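Local coordinates for polyketide biosynthesis 3-hydroxy-3-methylglutaryl-ACP synthase PksG (Bacillus subtilis, PDB 4YXT), which catalyses the aldol condensation of an acetyl group carried on an acyl-carrier protein with a beta-ketothioester polyketide intermediate in the synthesis of the antibiotic bacillaene, at residues P47-N57 with R403-R414. The protein carries 1 engineered substitution. Numbering follows the deposited sequence.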
# COMPACT_ATOMS: atom_id res chain seq x y z
N PRO A 47 2.48 -25.15 -5.30
CA PRO A 47 1.57 -24.65 -6.32
C PRO A 47 0.18 -24.28 -5.81
O PRO A 47 -0.48 -23.41 -6.39
CB PRO A 47 1.48 -25.84 -7.29
CG PRO A 47 2.85 -26.41 -7.23
CD PRO A 47 3.22 -26.33 -5.79
N TYR A 48 -0.28 -24.93 -4.75
CA TYR A 48 -1.60 -24.63 -4.22
C TYR A 48 -1.52 -23.74 -2.97
O TYR A 48 -2.40 -23.73 -2.13
CB TYR A 48 -2.39 -25.92 -3.96
CG TYR A 48 -1.59 -27.02 -3.35
CD1 TYR A 48 -1.10 -28.08 -4.12
CD2 TYR A 48 -1.30 -27.00 -2.00
CE1 TYR A 48 -0.36 -29.10 -3.52
CE2 TYR A 48 -0.57 -28.00 -1.40
CZ TYR A 48 -0.11 -29.05 -2.16
OH TYR A 48 0.61 -30.01 -1.50
N GLU A 49 -0.42 -23.02 -2.83
CA GLU A 49 -0.34 -21.99 -1.83
C GLU A 49 -0.11 -20.73 -2.61
O GLU A 49 0.37 -20.76 -3.74
CB GLU A 49 0.77 -22.25 -0.87
CG GLU A 49 0.58 -23.52 -0.08
CD GLU A 49 1.79 -23.79 0.76
OE1 GLU A 49 2.86 -24.10 0.19
OE2 GLU A 49 1.66 -23.63 1.98
N ASP A 50 -0.52 -19.63 -2.00
CA ASP A 50 -0.28 -18.32 -2.53
C ASP A 50 -0.18 -17.36 -1.34
O ASP A 50 -0.20 -17.79 -0.21
CB ASP A 50 -1.34 -17.96 -3.56
CG ASP A 50 -2.66 -17.59 -2.94
OD1 ASP A 50 -2.80 -17.57 -1.70
OD2 ASP A 50 -3.53 -17.25 -3.75
N PRO A 51 0.01 -16.06 -1.60
CA PRO A 51 0.03 -15.17 -0.40
C PRO A 51 -1.23 -15.06 0.43
O PRO A 51 -1.16 -14.63 1.60
CB PRO A 51 0.36 -13.82 -1.01
CG PRO A 51 1.12 -14.18 -2.25
CD PRO A 51 0.50 -15.40 -2.81
N VAL A 52 -2.38 -15.31 -0.15
CA VAL A 52 -3.64 -15.40 0.62
C VAL A 52 -3.60 -16.61 1.58
O VAL A 52 -3.81 -16.48 2.79
CB VAL A 52 -4.85 -15.54 -0.30
CG1 VAL A 52 -6.11 -15.65 0.54
CG2 VAL A 52 -4.89 -14.34 -1.28
N THR A 53 -3.26 -17.77 1.05
CA THR A 53 -3.20 -18.95 1.87
C THR A 53 -2.21 -18.73 2.97
O THR A 53 -2.50 -19.06 4.13
CB THR A 53 -2.86 -20.23 1.07
OG1 THR A 53 -1.51 -20.18 0.59
CG2 THR A 53 -3.83 -20.40 -0.12
N PHE A 54 -1.05 -18.15 2.62
CA PHE A 54 0.03 -17.96 3.58
C PHE A 54 -0.43 -17.00 4.64
O PHE A 54 -0.19 -17.27 5.80
CB PHE A 54 1.33 -17.44 2.95
CG PHE A 54 2.33 -18.51 2.64
CD1 PHE A 54 2.11 -19.41 1.64
CD2 PHE A 54 3.52 -18.59 3.37
CE1 PHE A 54 3.04 -20.41 1.36
CE2 PHE A 54 4.46 -19.58 3.11
CZ PHE A 54 4.22 -20.50 2.10
N GLY A 55 -1.12 -15.90 4.24
CA GLY A 55 -1.64 -14.90 5.19
C GLY A 55 -2.78 -15.42 6.10
O GLY A 55 -2.82 -15.14 7.31
N VAL A 56 -3.74 -16.12 5.51
CA VAL A 56 -4.87 -16.72 6.28
C VAL A 56 -4.36 -17.70 7.27
O VAL A 56 -4.66 -17.60 8.46
CB VAL A 56 -5.90 -17.34 5.36
CG1 VAL A 56 -6.96 -18.19 6.08
CG2 VAL A 56 -6.58 -16.20 4.59
N ASN A 57 -3.45 -18.54 6.83
CA ASN A 57 -2.84 -19.51 7.77
C ASN A 57 -2.06 -18.86 8.90
O ASN A 57 -2.09 -19.37 10.01
CB ASN A 57 -2.01 -20.53 7.01
CG ASN A 57 -2.85 -21.32 6.05
OD1 ASN A 57 -4.01 -21.57 6.32
ND2 ASN A 57 -2.30 -21.68 4.94
N ARG A 403 -6.20 -25.71 7.35
CA ARG A 403 -5.40 -24.74 6.59
C ARG A 403 -6.09 -24.47 5.23
O ARG A 403 -6.89 -25.30 4.73
CB ARG A 403 -3.97 -25.24 6.39
CG ARG A 403 -3.27 -25.65 7.67
CD ARG A 403 -2.22 -26.73 7.47
NE ARG A 403 -2.64 -27.82 6.58
CZ ARG A 403 -3.58 -28.74 6.84
NH1 ARG A 403 -4.27 -28.75 7.98
NH2 ARG A 403 -3.83 -29.67 5.94
N LEU A 404 -5.78 -23.30 4.66
CA LEU A 404 -6.38 -22.86 3.43
C LEU A 404 -5.50 -23.22 2.30
O LEU A 404 -4.29 -23.12 2.39
CB LEU A 404 -6.59 -21.36 3.41
CG LEU A 404 -7.67 -20.88 2.43
CD1 LEU A 404 -9.05 -21.35 2.88
CD2 LEU A 404 -7.71 -19.35 2.29
N PHE A 405 -6.10 -23.61 1.19
CA PHE A 405 -5.33 -23.89 -0.01
C PHE A 405 -6.03 -23.38 -1.22
O PHE A 405 -7.24 -23.26 -1.20
CB PHE A 405 -5.06 -25.40 -0.13
CG PHE A 405 -4.08 -25.89 0.86
CD1 PHE A 405 -2.74 -25.50 0.76
CD2 PHE A 405 -4.47 -26.69 1.91
CE1 PHE A 405 -1.82 -25.89 1.71
CE2 PHE A 405 -3.54 -27.11 2.85
CZ PHE A 405 -2.22 -26.71 2.75
N LEU A 406 -5.26 -23.05 -2.25
CA LEU A 406 -5.80 -22.58 -3.50
C LEU A 406 -6.30 -23.81 -4.24
O LEU A 406 -5.53 -24.73 -4.51
CB LEU A 406 -4.71 -21.91 -4.34
CG LEU A 406 -5.03 -21.36 -5.72
CD1 LEU A 406 -6.22 -20.41 -5.78
CD2 LEU A 406 -3.82 -20.65 -6.33
N GLU A 407 -7.59 -23.81 -4.56
CA GLU A 407 -8.22 -24.94 -5.21
C GLU A 407 -8.27 -24.73 -6.72
O GLU A 407 -8.10 -25.66 -7.48
CB GLU A 407 -9.64 -25.08 -4.64
CG GLU A 407 -10.38 -26.38 -4.96
CD GLU A 407 -11.89 -26.20 -5.01
OE1 GLU A 407 -12.37 -25.12 -5.49
OE2 GLU A 407 -12.61 -27.13 -4.60
N GLU A 408 -8.51 -23.49 -7.15
CA GLU A 408 -8.76 -23.22 -8.55
C GLU A 408 -8.83 -21.72 -8.82
O GLU A 408 -9.23 -20.96 -7.95
CB GLU A 408 -10.12 -23.83 -8.91
CG GLU A 408 -10.41 -23.94 -10.40
CD GLU A 408 -11.90 -23.83 -10.71
OE1 GLU A 408 -12.73 -24.06 -9.80
OE2 GLU A 408 -12.23 -23.52 -11.88
N ILE A 409 -8.54 -21.32 -10.04
CA ILE A 409 -8.81 -19.95 -10.51
C ILE A 409 -9.74 -20.08 -11.70
O ILE A 409 -9.43 -20.83 -12.64
CB ILE A 409 -7.51 -19.20 -10.87
CG1 ILE A 409 -6.49 -19.33 -9.75
CG2 ILE A 409 -7.75 -17.73 -11.20
CD1 ILE A 409 -5.14 -18.70 -10.03
N SER A 410 -10.90 -19.42 -11.67
CA SER A 410 -11.75 -19.30 -12.86
C SER A 410 -12.14 -17.87 -13.10
O SER A 410 -12.51 -17.15 -12.16
CB SER A 410 -13.01 -20.15 -12.76
OG SER A 410 -13.57 -20.01 -11.48
N GLU A 411 -12.05 -17.47 -14.36
CA GLU A 411 -12.21 -16.09 -14.79
C GLU A 411 -11.42 -15.07 -13.91
O GLU A 411 -11.92 -14.02 -13.56
CB GLU A 411 -13.68 -15.79 -14.89
CG GLU A 411 -14.41 -16.87 -15.65
CD GLU A 411 -13.70 -17.25 -16.95
OE1 GLU A 411 -13.94 -16.57 -17.97
OE2 GLU A 411 -12.91 -18.22 -16.93
N PHE A 412 -10.18 -15.44 -13.60
CA PHE A 412 -9.30 -14.74 -12.64
C PHE A 412 -9.77 -14.77 -11.19
O PHE A 412 -9.02 -14.38 -10.32
CB PHE A 412 -8.98 -13.30 -13.05
CG PHE A 412 -8.45 -13.15 -14.46
CD1 PHE A 412 -7.13 -13.45 -14.75
CD2 PHE A 412 -9.27 -12.65 -15.48
CE1 PHE A 412 -6.63 -13.27 -16.02
CE2 PHE A 412 -8.77 -12.44 -16.75
CZ PHE A 412 -7.45 -12.75 -17.02
N HIS A 413 -10.94 -15.31 -10.89
CA HIS A 413 -11.37 -15.40 -9.51
C HIS A 413 -10.74 -16.61 -8.80
O HIS A 413 -10.90 -17.75 -9.21
CB HIS A 413 -12.90 -15.40 -9.45
CG HIS A 413 -13.45 -15.40 -8.07
ND1 HIS A 413 -12.97 -14.59 -7.06
CD2 HIS A 413 -14.44 -16.13 -7.51
CE1 HIS A 413 -13.63 -14.84 -5.95
NE2 HIS A 413 -14.52 -15.78 -6.19
N ARG A 414 -9.99 -16.35 -7.73
CA ARG A 414 -9.37 -17.42 -6.94
C ARG A 414 -10.29 -18.04 -5.91
O ARG A 414 -10.87 -17.35 -5.07
CB ARG A 414 -8.13 -16.92 -6.21
CG ARG A 414 -7.16 -16.27 -7.13
CD ARG A 414 -5.82 -16.10 -6.52
NE ARG A 414 -4.88 -15.73 -7.55
CZ ARG A 414 -3.60 -16.05 -7.52
NH1 ARG A 414 -3.11 -16.78 -6.54
NH2 ARG A 414 -2.81 -15.67 -8.51
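N57 and Y48 grip strand 403-410 at two of its amides, two residues apart. N57 OD1 accepts from L404 N at 3.0 Å, in the carbonyl plane and on a lone pair; CG lies beside the backbone N (chi1 -61°), which turns the amide to the strand. The backbone O of Y48 accepts from L406 N at 2.9 Å. Between these bonds the methyl CG2 of T53 rests 3.7 Å from L406 N, while OG1 is turned back to accept from D50 N. T53 N in turn donates to D50 OD1, completing a capping box at the N-terminus of helix 51-64. D50 OD2 accepts from R414 NH1 at 2.9 Å through its anti lone pair, a bent hydrogen bond (135°) within a salt bridge, and also hydrogen-bonds Y416 OH. The edge of Y48 is directed at the face of F405 in an offset edge-to-face pair, planes 82° apart, with Y48 CD2 3.5 Å from F405 CD1. V56 packs CG1 against CD2 of L404. D50 thus caps helix 51-64 and pairs with R414, whose positive charge probably favours the ionised aspartate; with the bonds from N57 and Y48 it ties the helix start to the C-terminal hairpin.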